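Local coordinates for tudor domain-containing protein 1 (Mus musculus, PDB 4B9W) that helps silence transposable elements in the male germline through the piRNA pathway, using extended Tudor domains to bind Piwi proteins methylated on arginine, at residues A[27-32]-A[146-151]; A[93-98]-A[108-113]; A[99-104]-A[124-129]; A[156-161]-A[178-183]. All blocks are in the same frame, centred on the assembly; numbering follows the deposited sequence.

Three first segments come in order along the chain (27-32, 93-98, 99-104), and contacts 2 and 3 then close in alternation before contact 1 closes at 146-151; contact 4 follows. Contacts 2 and 3 share strand 96-100 of the five-stranded Tudor sheet, their centres about 19 Å apart. Contacts 1 and 4, centres about 17 Å apart, lie on the six-stranded mixed sheet of the other half, joined by helix 145-155 running on to strand 160-168. Contacts 2 and 4 are the far ends, about 38 Å between centres. Contact 3 sits near the middle and touches contact 1 through a probable Tyr27 OH to Gly104 O bond, close to where the methylated peptide binds both halves.

Contact 1: residues A[27-32]-A[146-151]; sequences YSPGEF and EATARF
Thr148 OG1 is held by a water, with O to OG1 at 2.6 Å, and by the carbonyl of Thr144, four residues earlier, while Pro29 CD and Ser28 CA press against it from the turn. The same water reaches Tyr27 O weakly, so the polar link is solvent-mediated; no direct hydrogen bond joins the segments. The other branch, Thr148 CG2, lies 3.4 Å from Tyr27 O.

One helical turn on, at Phe151, the contact is aromatic. Phe151 CG is anti to the backbone N (chi1 -180°), and the ring drives its edge into the face of Phe32, with Phe151 CZ 3.5 Å above its centre. Centroids 4.9 Å apart and planes at 80° define a T-shaped pair. Pro29 and Phe151 point in opposite directions, with Pro29 CG 4.0 Å from Phe151 CD2.

In the turn, Ser28 OG accepts from Gly30 N at 2.9 Å, an ST turn, and Glu31 O takes both Tyr27 N and Ser28 N in a classic bulge. Helix 145-155 thus packs on the corner between strands 18-26 and 31-36, with Phe32 and Phe151 both on Leu133 of strand 129-133 and Phe151 also meeting Ile187 of helix 187-193.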
# COMPACT_ATOMS: atom_id res chain seq x y z
N TYR A 27 0.03 -7.55 -9.76
CA TYR A 27 1.16 -6.88 -9.16
C TYR A 27 2.30 -7.84 -8.93
O TYR A 27 3.45 -7.46 -9.12
CB TYR A 27 0.77 -6.24 -7.84
CG TYR A 27 -0.26 -5.16 -7.94
CD1 TYR A 27 0.11 -3.85 -8.21
CD2 TYR A 27 -1.61 -5.44 -7.76
CE1 TYR A 27 -0.84 -2.84 -8.29
CE2 TYR A 27 -2.56 -4.44 -7.85
CZ TYR A 27 -2.17 -3.15 -8.11
OH TYR A 27 -3.12 -2.17 -8.19
N SER A 28 1.98 -9.07 -8.51
CA SER A 28 2.97 -10.14 -8.25
C SER A 28 2.29 -11.50 -8.10
O SER A 28 1.07 -11.58 -8.13
CB SER A 28 3.80 -9.87 -6.97
OG SER A 28 3.06 -10.04 -5.78
N PRO A 29 3.07 -12.57 -7.89
CA PRO A 29 2.48 -13.83 -7.47
C PRO A 29 1.86 -13.80 -6.09
O PRO A 29 1.10 -14.71 -5.77
CB PRO A 29 3.67 -14.80 -7.48
CG PRO A 29 4.58 -14.25 -8.51
CD PRO A 29 4.48 -12.76 -8.30
N GLY A 30 2.17 -12.78 -5.28
CA GLY A 30 1.61 -12.64 -3.95
C GLY A 30 0.45 -11.66 -3.87
O GLY A 30 -0.14 -11.44 -2.80
N GLU A 31 0.13 -11.07 -5.02
CA GLU A 31 -0.84 -10.01 -5.09
C GLU A 31 -1.39 -9.83 -6.50
O GLU A 31 -0.84 -9.07 -7.32
CB GLU A 31 -0.18 -8.73 -4.61
CG GLU A 31 -1.10 -7.53 -4.55
CD GLU A 31 -0.34 -6.26 -4.17
OE1 GLU A 31 0.90 -6.19 -4.34
OE2 GLU A 31 -1.00 -5.33 -3.72
N PHE A 32 -2.49 -10.49 -6.78
CA PHE A 32 -3.17 -10.29 -8.03
C PHE A 32 -4.65 -10.38 -7.81
O PHE A 32 -5.10 -10.90 -6.79
CB PHE A 32 -2.70 -11.30 -9.10
CG PHE A 32 -2.96 -12.73 -8.75
CD1 PHE A 32 -2.14 -13.41 -7.87
CD2 PHE A 32 -4.05 -13.42 -9.32
CE1 PHE A 32 -2.39 -14.74 -7.55
CE2 PHE A 32 -4.30 -14.74 -9.00
CZ PHE A 32 -3.45 -15.41 -8.13
N GLU A 146 11.00 -10.43 -13.16
CA GLU A 146 11.07 -11.70 -13.92
C GLU A 146 10.04 -12.71 -13.44
O GLU A 146 9.34 -13.30 -14.25
CB GLU A 146 12.50 -12.33 -13.84
CG GLU A 146 12.87 -13.24 -15.03
CD GLU A 146 14.17 -14.04 -14.81
OE1 GLU A 146 14.89 -13.79 -13.82
OE2 GLU A 146 14.48 -14.94 -15.63
N ALA A 147 9.95 -12.92 -12.12
CA ALA A 147 8.94 -13.84 -11.56
C ALA A 147 7.54 -13.33 -11.88
O ALA A 147 6.64 -14.09 -12.28
CB ALA A 147 9.12 -14.01 -10.06
N THR A 148 7.35 -12.02 -11.76
CA THR A 148 6.03 -11.44 -12.03
C THR A 148 5.66 -11.50 -13.52
O THR A 148 4.54 -11.87 -13.87
CB THR A 148 5.93 -10.02 -11.43
OG1 THR A 148 6.10 -10.11 -10.00
CG2 THR A 148 4.58 -9.39 -11.74
N ALA A 149 6.60 -11.17 -14.41
CA ALA A 149 6.34 -11.24 -15.85
C ALA A 149 6.13 -12.68 -16.35
O ALA A 149 5.33 -12.94 -17.28
CB ALA A 149 7.44 -10.53 -16.62
N ARG A 150 6.82 -13.64 -15.74
CA ARG A 150 6.58 -15.03 -16.10
C ARG A 150 5.15 -15.44 -15.70
O ARG A 150 4.43 -16.03 -16.49
CB ARG A 150 7.63 -15.97 -15.50
CG ARG A 150 7.42 -17.45 -15.84
CD ARG A 150 7.08 -17.69 -17.32
NE ARG A 150 8.25 -17.66 -18.20
CZ ARG A 150 8.30 -17.13 -19.44
NH1 ARG A 150 7.26 -16.51 -20.02
NH2 ARG A 150 9.42 -17.21 -20.11
N PHE A 151 4.76 -15.08 -14.47
CA PHE A 151 3.41 -15.33 -13.97
C PHE A 151 2.37 -14.75 -14.93
O PHE A 151 1.45 -15.45 -15.31
CB PHE A 151 3.29 -14.77 -12.52
CG PHE A 151 1.93 -14.95 -11.86
CD1 PHE A 151 1.16 -16.09 -12.06
CD2 PHE A 151 1.47 -14.00 -10.95
CE1 PHE A 151 -0.06 -16.25 -11.42
CE2 PHE A 151 0.25 -14.14 -10.32
CZ PHE A 151 -0.52 -15.28 -10.55
O HOH W 1 6.85 -7.78 -9.19

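Contact 2: residues A[93-98]-A[108-113]; sequences SGNVKV and EVTTDQ
Asn95 and Glu108 are joined by a side-chain hydrogen bond of uncommon geometry: Asn95 ND2 donates to the anti lone pair of Glu108 OE2, on the side away from OE1, at 3.1 Å. The N-H...O angle of 156° is fairly straight, and OE2 lies close to the amide plane, yet amide and carboxylate planes are 70° apart, and the two side chains cross at about a right angle. Glu108 CG stands anti to the backbone N (chi1 -179°), and the extended chain beyond it carries the carboxylate back to Asn95.

The frame is the antiparallel hairpin of strands 96-100 and 106-109. Val96 and Val109 are a hydrogen-bonded pair, Val96 N to Val109 O at 2.9 Å and Val109 N to Val96 O at 2.8 Å, both nearly linear. Next to it Lys97 and Glu108 form a non-hydrogen-bonded pair. On the face of the valines, Val98 CG1 meets Val109 CG2 at 4.1 Å, and Leu114 of strand 114-116 touches Val96, Val98 and Val109.

Where the pairing stops, water 2 takes over: it donates to Asn95 OD1 at 2.7 Å and accepts from Thr111 N. Both ends of the Asn95 amide are therefore engaged, which should fix its flip.

Lys97 NZ stays 4.9 Å from Glu108 OE1, too far for a salt bridge. Lys97 packs on Lys97 of the second subunit, and the carboxylate nearby may offset some of the positive charge there.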
# COMPACT_ATOMS: atom_id res chain seq x y z
N SER A 93 -2.33 17.82 -2.03
CA SER A 93 -2.85 18.56 -3.18
C SER A 93 -4.34 18.73 -3.16
O SER A 93 -4.86 19.63 -3.84
CB SER A 93 -2.47 17.85 -4.48
OG SER A 93 -2.91 16.51 -4.46
N GLY A 94 -5.05 17.86 -2.44
CA GLY A 94 -6.52 17.81 -2.50
C GLY A 94 -7.02 16.65 -3.35
O GLY A 94 -8.20 16.34 -3.36
N ASN A 95 -6.12 16.01 -4.07
CA ASN A 95 -6.50 14.80 -4.83
C ASN A 95 -6.70 13.62 -3.92
O ASN A 95 -6.25 13.62 -2.77
CB ASN A 95 -5.46 14.48 -5.89
CG ASN A 95 -5.47 15.46 -7.01
OD1 ASN A 95 -6.23 16.43 -6.97
ND2 ASN A 95 -4.64 15.24 -8.02
N VAL A 96 -7.36 12.60 -4.44
CA VAL A 96 -7.79 11.44 -3.67
C VAL A 96 -7.35 10.18 -4.45
O VAL A 96 -7.56 10.10 -5.67
CB VAL A 96 -9.34 11.45 -3.47
CG1 VAL A 96 -9.80 10.23 -2.70
CG2 VAL A 96 -9.81 12.72 -2.75
N LYS A 97 -6.72 9.21 -3.77
CA LYS A 97 -6.50 7.90 -4.38
C LYS A 97 -7.64 6.98 -4.08
O LYS A 97 -8.07 6.85 -2.93
CB LYS A 97 -5.20 7.24 -3.93
CG LYS A 97 -4.00 7.99 -4.43
CD LYS A 97 -2.76 7.16 -4.36
CE LYS A 97 -1.60 7.97 -4.88
NZ LYS A 97 -0.33 7.31 -4.53
N VAL A 98 -8.09 6.30 -5.12
CA VAL A 98 -9.23 5.43 -5.02
C VAL A 98 -8.85 4.01 -5.44
O VAL A 98 -8.07 3.84 -6.38
CB VAL A 98 -10.39 5.94 -5.88
CG1 VAL A 98 -10.91 7.24 -5.28
CG2 VAL A 98 -9.96 6.11 -7.34
N GLU A 108 -4.95 7.84 -8.67
CA GLU A 108 -5.12 9.19 -8.14
C GLU A 108 -6.08 10.00 -9.01
O GLU A 108 -5.83 10.15 -10.22
CB GLU A 108 -3.78 9.90 -8.09
CG GLU A 108 -3.89 11.31 -7.53
CD GLU A 108 -2.54 11.95 -7.33
OE1 GLU A 108 -1.56 11.21 -7.20
OE2 GLU A 108 -2.47 13.20 -7.28
N VAL A 109 -7.16 10.50 -8.41
CA VAL A 109 -8.14 11.32 -9.11
C VAL A 109 -8.34 12.68 -8.43
O VAL A 109 -7.87 12.92 -7.30
CB VAL A 109 -9.49 10.58 -9.28
CG1 VAL A 109 -9.29 9.28 -10.06
CG2 VAL A 109 -10.16 10.29 -7.94
N THR A 110 -8.96 13.59 -9.17
CA THR A 110 -9.37 14.88 -8.66
C THR A 110 -10.81 14.79 -8.15
O THR A 110 -11.53 13.78 -8.39
CB THR A 110 -9.33 15.95 -9.77
OG1 THR A 110 -10.27 15.60 -10.80
CG2 THR A 110 -7.93 16.10 -10.37
N THR A 111 -11.26 15.87 -7.51
CA THR A 111 -12.61 15.92 -6.94
C THR A 111 -13.74 15.91 -7.98
O THR A 111 -14.84 15.44 -7.69
CB THR A 111 -12.78 17.14 -6.02
OG1 THR A 111 -12.22 18.31 -6.64
CG2 THR A 111 -12.08 16.88 -4.71
N ASP A 112 -13.47 16.39 -9.19
CA ASP A 112 -14.44 16.28 -10.28
C ASP A 112 -14.57 14.85 -10.81
O ASP A 112 -15.45 14.58 -11.60
CB ASP A 112 -14.07 17.18 -11.45
CG ASP A 112 -14.21 18.64 -11.13
OD1 ASP A 112 -14.85 19.00 -10.12
OD2 ASP A 112 -13.67 19.44 -11.90
N GLN A 113 -13.67 13.97 -10.40
CA GLN A 113 -13.64 12.61 -10.89
C GLN A 113 -14.24 11.63 -9.84
O GLN A 113 -14.12 10.41 -9.97
CB GLN A 113 -12.21 12.24 -11.28
CG GLN A 113 -11.70 12.99 -12.50
CD GLN A 113 -10.24 12.68 -12.87
OE1 GLN A 113 -9.39 12.45 -12.01
NE2 GLN A 113 -9.95 12.69 -14.17
O HOH W 2 -8.68 17.62 -6.65

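Contact 3: residues A[99-104]-A[124-129]; sequences HFVDYG and LPFQGM
This is a buried loop-to-loop contact near the centre of the chain, where the turn that follows strand 96-100 of the Tudor sheet meets the connection running toward strand 129-133. Val101 and Phe126 supply its apolar part. Val101 CG2 sits 3.5 Å from the centroid of the Phe126 ring and only 9° off its normal, a CH-pi contact over the face, while CG1 lies against CD2 and CE2 of the same ring. CG1 is anti to the carbonyl carbon (chi1 -64°), and CG2, between backbone N and carbonyl carbon, comes over the ring centre. Trp8 stacks on Phe126 and Trp10 meets it edge-to-face.

Two backbone N-H groups donate to the 101-102 turn: Gly128 N to the carbonyl Val101 O at 3.0 Å, and Gln127 N to the anti lone pair of the carboxylate oxygen Asp102 OD1 at 2.9 Å, which also forms a salt bridge with Arg84. Gly128 packs closely on the turn, its N 3.4 Å from Asp102 CA. Water 3 joins the two carbonyls, giving 2.8 Å to Val101 O and 2.6 Å to Gly128 O, and also bonds His99 NE2.

Within 99-104, Phe100 and Tyr103 pack on the modified side chain of the bound peptide, consistent with the aromatic cage for dimethylarginine. The arrangement suits an extended Tudor domain, in which the Tudor core is joined to a staphylococcal nuclease-like half.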
# COMPACT_ATOMS: atom_id res chain seq x y z
N HIS A 99 -9.39 3.04 -4.71
CA HIS A 99 -9.32 1.63 -5.02
C HIS A 99 -10.51 1.21 -5.82
O HIS A 99 -11.64 1.22 -5.31
CB HIS A 99 -9.28 0.80 -3.74
CG HIS A 99 -9.12 -0.67 -3.99
ND1 HIS A 99 -7.91 -1.26 -4.06
CD2 HIS A 99 -10.06 -1.64 -4.26
CE1 HIS A 99 -8.09 -2.58 -4.34
NE2 HIS A 99 -9.41 -2.80 -4.46
N PHE A 100 -10.31 0.87 -7.08
CA PHE A 100 -11.41 0.37 -7.91
C PHE A 100 -11.79 -1.06 -7.50
O PHE A 100 -11.07 -2.00 -7.80
CB PHE A 100 -11.03 0.49 -9.41
CG PHE A 100 -11.03 1.90 -9.90
CD1 PHE A 100 -12.24 2.53 -10.17
CD2 PHE A 100 -9.85 2.62 -10.08
CE1 PHE A 100 -12.27 3.86 -10.60
CE2 PHE A 100 -9.88 3.93 -10.51
CZ PHE A 100 -11.09 4.55 -10.77
N VAL A 101 -12.92 -1.19 -6.79
CA VAL A 101 -13.26 -2.41 -6.02
C VAL A 101 -13.62 -3.64 -6.85
O VAL A 101 -13.53 -4.77 -6.37
CB VAL A 101 -14.40 -2.15 -5.02
CG1 VAL A 101 -13.99 -1.15 -3.95
CG2 VAL A 101 -15.67 -1.68 -5.72
N ASP A 102 -14.03 -3.42 -8.09
CA ASP A 102 -14.34 -4.54 -8.98
C ASP A 102 -13.17 -4.98 -9.87
O ASP A 102 -13.36 -5.88 -10.69
CB ASP A 102 -15.54 -4.19 -9.84
CG ASP A 102 -16.81 -4.01 -9.03
OD1 ASP A 102 -17.19 -4.94 -8.28
OD2 ASP A 102 -17.44 -2.95 -9.19
N TYR A 103 -11.99 -4.38 -9.71
CA TYR A 103 -10.82 -4.69 -10.58
C TYR A 103 -9.49 -4.80 -9.82
O TYR A 103 -8.66 -5.63 -10.16
CB TYR A 103 -10.70 -3.66 -11.74
CG TYR A 103 -11.97 -3.60 -12.59
CD1 TYR A 103 -13.02 -2.76 -12.22
CD2 TYR A 103 -12.14 -4.40 -13.71
CE1 TYR A 103 -14.20 -2.72 -12.93
CE2 TYR A 103 -13.30 -4.36 -14.46
CZ TYR A 103 -14.35 -3.52 -14.05
OH TYR A 103 -15.54 -3.46 -14.75
N GLY A 104 -9.28 -3.96 -8.81
CA GLY A 104 -8.13 -4.08 -7.92
C GLY A 104 -7.03 -3.06 -8.12
O GLY A 104 -6.05 -3.07 -7.38
N LEU A 124 -24.54 -5.71 -5.67
CA LEU A 124 -23.62 -6.66 -6.25
C LEU A 124 -22.33 -6.69 -5.40
O LEU A 124 -21.77 -5.65 -5.08
CB LEU A 124 -23.30 -6.26 -7.68
CG LEU A 124 -22.45 -7.21 -8.52
CD1 LEU A 124 -23.25 -8.45 -8.94
CD2 LEU A 124 -21.92 -6.45 -9.72
N PRO A 125 -21.89 -7.88 -4.99
CA PRO A 125 -20.64 -7.92 -4.21
C PRO A 125 -19.49 -7.33 -5.00
O PRO A 125 -19.48 -7.44 -6.23
CB PRO A 125 -20.41 -9.43 -3.95
CG PRO A 125 -21.76 -10.04 -4.11
CD PRO A 125 -22.53 -9.20 -5.09
N PHE A 126 -18.52 -6.74 -4.31
CA PHE A 126 -17.30 -6.27 -4.96
C PHE A 126 -16.55 -7.44 -5.59
O PHE A 126 -16.36 -8.49 -4.98
CB PHE A 126 -16.41 -5.47 -4.00
CG PHE A 126 -17.03 -4.16 -3.51
CD1 PHE A 126 -18.23 -3.66 -4.02
CD2 PHE A 126 -16.37 -3.41 -2.52
CE1 PHE A 126 -18.76 -2.47 -3.55
CE2 PHE A 126 -16.91 -2.21 -2.06
CZ PHE A 126 -18.10 -1.75 -2.56
N GLN A 127 -16.11 -7.24 -6.84
CA GLN A 127 -15.70 -8.35 -7.72
C GLN A 127 -14.20 -8.49 -7.91
O GLN A 127 -13.76 -9.51 -8.42
CB GLN A 127 -16.33 -8.20 -9.10
CG GLN A 127 -17.83 -8.37 -9.16
CD GLN A 127 -18.30 -9.76 -8.79
OE1 GLN A 127 -17.70 -10.75 -9.20
NE2 GLN A 127 -19.38 -9.83 -8.01
N GLY A 128 -13.42 -7.48 -7.54
CA GLY A 128 -11.97 -7.56 -7.63
C GLY A 128 -11.42 -8.22 -6.37
O GLY A 128 -11.15 -7.56 -5.35
N MET A 129 -11.28 -9.54 -6.45
CA MET A 129 -10.90 -10.33 -5.29
C MET A 129 -9.39 -10.46 -5.23
O MET A 129 -8.79 -11.00 -6.16
CB MET A 129 -11.53 -11.72 -5.42
CG MET A 129 -13.05 -11.69 -5.40
SD MET A 129 -13.67 -10.88 -3.90
CE MET A 129 -12.69 -11.72 -2.64
O HOH W 3 -10.76 -4.98 -5.74

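Contact 4: residues A[156-161]-A[178-183]; sequences VGLKLQ and DLSTPY
An Asx turn ends strand 171-178, and Leu158, just before strand 160-168, lies against its aspartate. Asp178 OD1 accepts twice from Ser180: the backbone N at 3.0 Å, nearly along the C-O axis, and OG at 2.6 Å on the syn lone pair. Two donors on one oxygen should help fix the carboxylate's rotation. The other oxygen, OD2, is approached by Leu158 CD2 at 3.3 Å, the leucine crossing the aspartate at about a right angle, while Leu158 CD1 turns to Ser180 CB at 3.8 Å. Leu158 CG is anti to the backbone N (chi1 -157°), which carries the branch point across toward the turn.

The two strands make an antiparallel hairpin in the mixed sheet, in the staphylococcal nuclease-like half of the extended Tudor domain, and these residues lie at its open end. Gln161 keeps a backbone bond with Thr177, but one step further no direct bond crosses; instead water 4 spans the gap, donating to Lys159 O at 2.8 Å and accepting from Leu179 N at 2.7 Å.

Alongside this bridge, Leu179 CD1 rests on Gln161, 3.6 Å from CB and almost equally far from CD, OE1 and NE2. Leu160 CD2 reaches Asp178 CB at 4.2 Å, and its backbone pairs with Val21 of strand 18-26. Lys185 NZ hydrogen-bonds Asp178 O, Thr181 OG1 and Tyr183 O.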
# COMPACT_ATOMS: atom_id res chain seq x y z
N VAL A 156 -2.18 -14.36 -18.97
CA VAL A 156 -2.74 -13.38 -19.92
C VAL A 156 -3.68 -14.03 -20.97
O VAL A 156 -3.36 -15.09 -21.52
CB VAL A 156 -1.62 -12.58 -20.62
CG1 VAL A 156 -0.81 -13.47 -21.56
CG2 VAL A 156 -2.22 -11.38 -21.34
N GLY A 157 -4.85 -13.42 -21.21
CA GLY A 157 -5.80 -13.92 -22.23
C GLY A 157 -6.40 -15.31 -21.98
O GLY A 157 -6.95 -15.93 -22.88
N LEU A 158 -6.33 -15.76 -20.74
CA LEU A 158 -6.65 -17.14 -20.36
C LEU A 158 -7.68 -17.14 -19.23
O LEU A 158 -7.64 -16.30 -18.35
CB LEU A 158 -5.38 -17.84 -19.86
CG LEU A 158 -5.26 -19.36 -19.90
CD1 LEU A 158 -5.65 -19.94 -21.27
CD2 LEU A 158 -3.83 -19.74 -19.53
N LYS A 159 -8.60 -18.10 -19.28
CA LYS A 159 -9.43 -18.43 -18.14
C LYS A 159 -8.78 -19.64 -17.48
O LYS A 159 -8.44 -20.62 -18.16
CB LYS A 159 -10.87 -18.71 -18.58
CG LYS A 159 -11.76 -19.27 -17.48
CD LYS A 159 -13.24 -19.30 -17.91
CE LYS A 159 -13.56 -20.28 -19.03
NZ LYS A 159 -14.95 -20.01 -19.57
N LEU A 160 -8.59 -19.57 -16.16
CA LEU A 160 -7.96 -20.65 -15.38
C LEU A 160 -8.91 -21.19 -14.33
O LEU A 160 -9.84 -20.49 -13.92
CB LEU A 160 -6.66 -20.15 -14.70
CG LEU A 160 -5.61 -19.47 -15.60
CD1 LEU A 160 -5.63 -17.96 -15.47
CD2 LEU A 160 -4.21 -19.96 -15.28
N GLN A 161 -8.69 -22.42 -13.90
CA GLN A 161 -9.34 -22.98 -12.71
C GLN A 161 -8.65 -22.51 -11.42
O GLN A 161 -7.44 -22.71 -11.23
CB GLN A 161 -9.34 -24.52 -12.76
CG GLN A 161 -9.86 -25.19 -11.50
CD GLN A 161 -9.89 -26.70 -11.63
OE1 GLN A 161 -8.88 -27.37 -11.42
NE2 GLN A 161 -11.04 -27.25 -11.99
N ASP A 178 -4.20 -24.07 -15.44
CA ASP A 178 -4.57 -23.85 -16.83
C ASP A 178 -5.10 -25.17 -17.44
O ASP A 178 -4.37 -26.14 -17.58
CB ASP A 178 -3.33 -23.33 -17.55
CG ASP A 178 -3.52 -23.13 -19.04
OD1 ASP A 178 -4.63 -23.35 -19.57
OD2 ASP A 178 -2.52 -22.75 -19.68
N LEU A 179 -6.37 -25.18 -17.82
CA LEU A 179 -7.02 -26.35 -18.40
C LEU A 179 -7.41 -26.13 -19.86
O LEU A 179 -8.33 -26.76 -20.36
CB LEU A 179 -8.25 -26.72 -17.56
CG LEU A 179 -7.94 -27.10 -16.11
CD1 LEU A 179 -9.19 -27.16 -15.24
CD2 LEU A 179 -7.20 -28.42 -16.09
N SER A 180 -6.70 -25.24 -20.54
CA SER A 180 -7.03 -24.85 -21.90
C SER A 180 -6.59 -25.94 -22.89
O SER A 180 -7.02 -25.95 -24.03
CB SER A 180 -6.38 -23.50 -22.26
OG SER A 180 -4.96 -23.55 -22.15
N THR A 181 -5.73 -26.85 -22.44
CA THR A 181 -5.45 -28.09 -23.18
C THR A 181 -5.70 -29.32 -22.29
O THR A 181 -5.98 -29.20 -21.09
CB THR A 181 -4.01 -28.10 -23.73
OG1 THR A 181 -3.11 -28.56 -22.72
CG2 THR A 181 -3.57 -26.69 -24.20
N PRO A 182 -5.59 -30.54 -22.87
CA PRO A 182 -5.69 -31.75 -22.04
C PRO A 182 -4.56 -31.92 -21.02
O PRO A 182 -4.68 -32.75 -20.13
CB PRO A 182 -5.63 -32.88 -23.09
CG PRO A 182 -6.03 -32.23 -24.37
CD PRO A 182 -5.42 -30.87 -24.29
N TYR A 183 -3.48 -31.16 -21.15
CA TYR A 183 -2.37 -31.21 -20.21
C TYR A 183 -2.54 -30.09 -19.18
O TYR A 183 -2.30 -28.93 -19.50
CB TYR A 183 -1.07 -31.03 -20.98
CG TYR A 183 0.21 -31.26 -20.21
CD1 TYR A 183 0.73 -32.54 -20.08
CD2 TYR A 183 0.95 -30.19 -19.71
CE1 TYR A 183 1.92 -32.76 -19.41
CE2 TYR A 183 2.14 -30.40 -19.02
CZ TYR A 183 2.62 -31.70 -18.88
OH TYR A 183 3.81 -31.93 -18.24
O HOH W 4 -8.33 -23.34 -17.57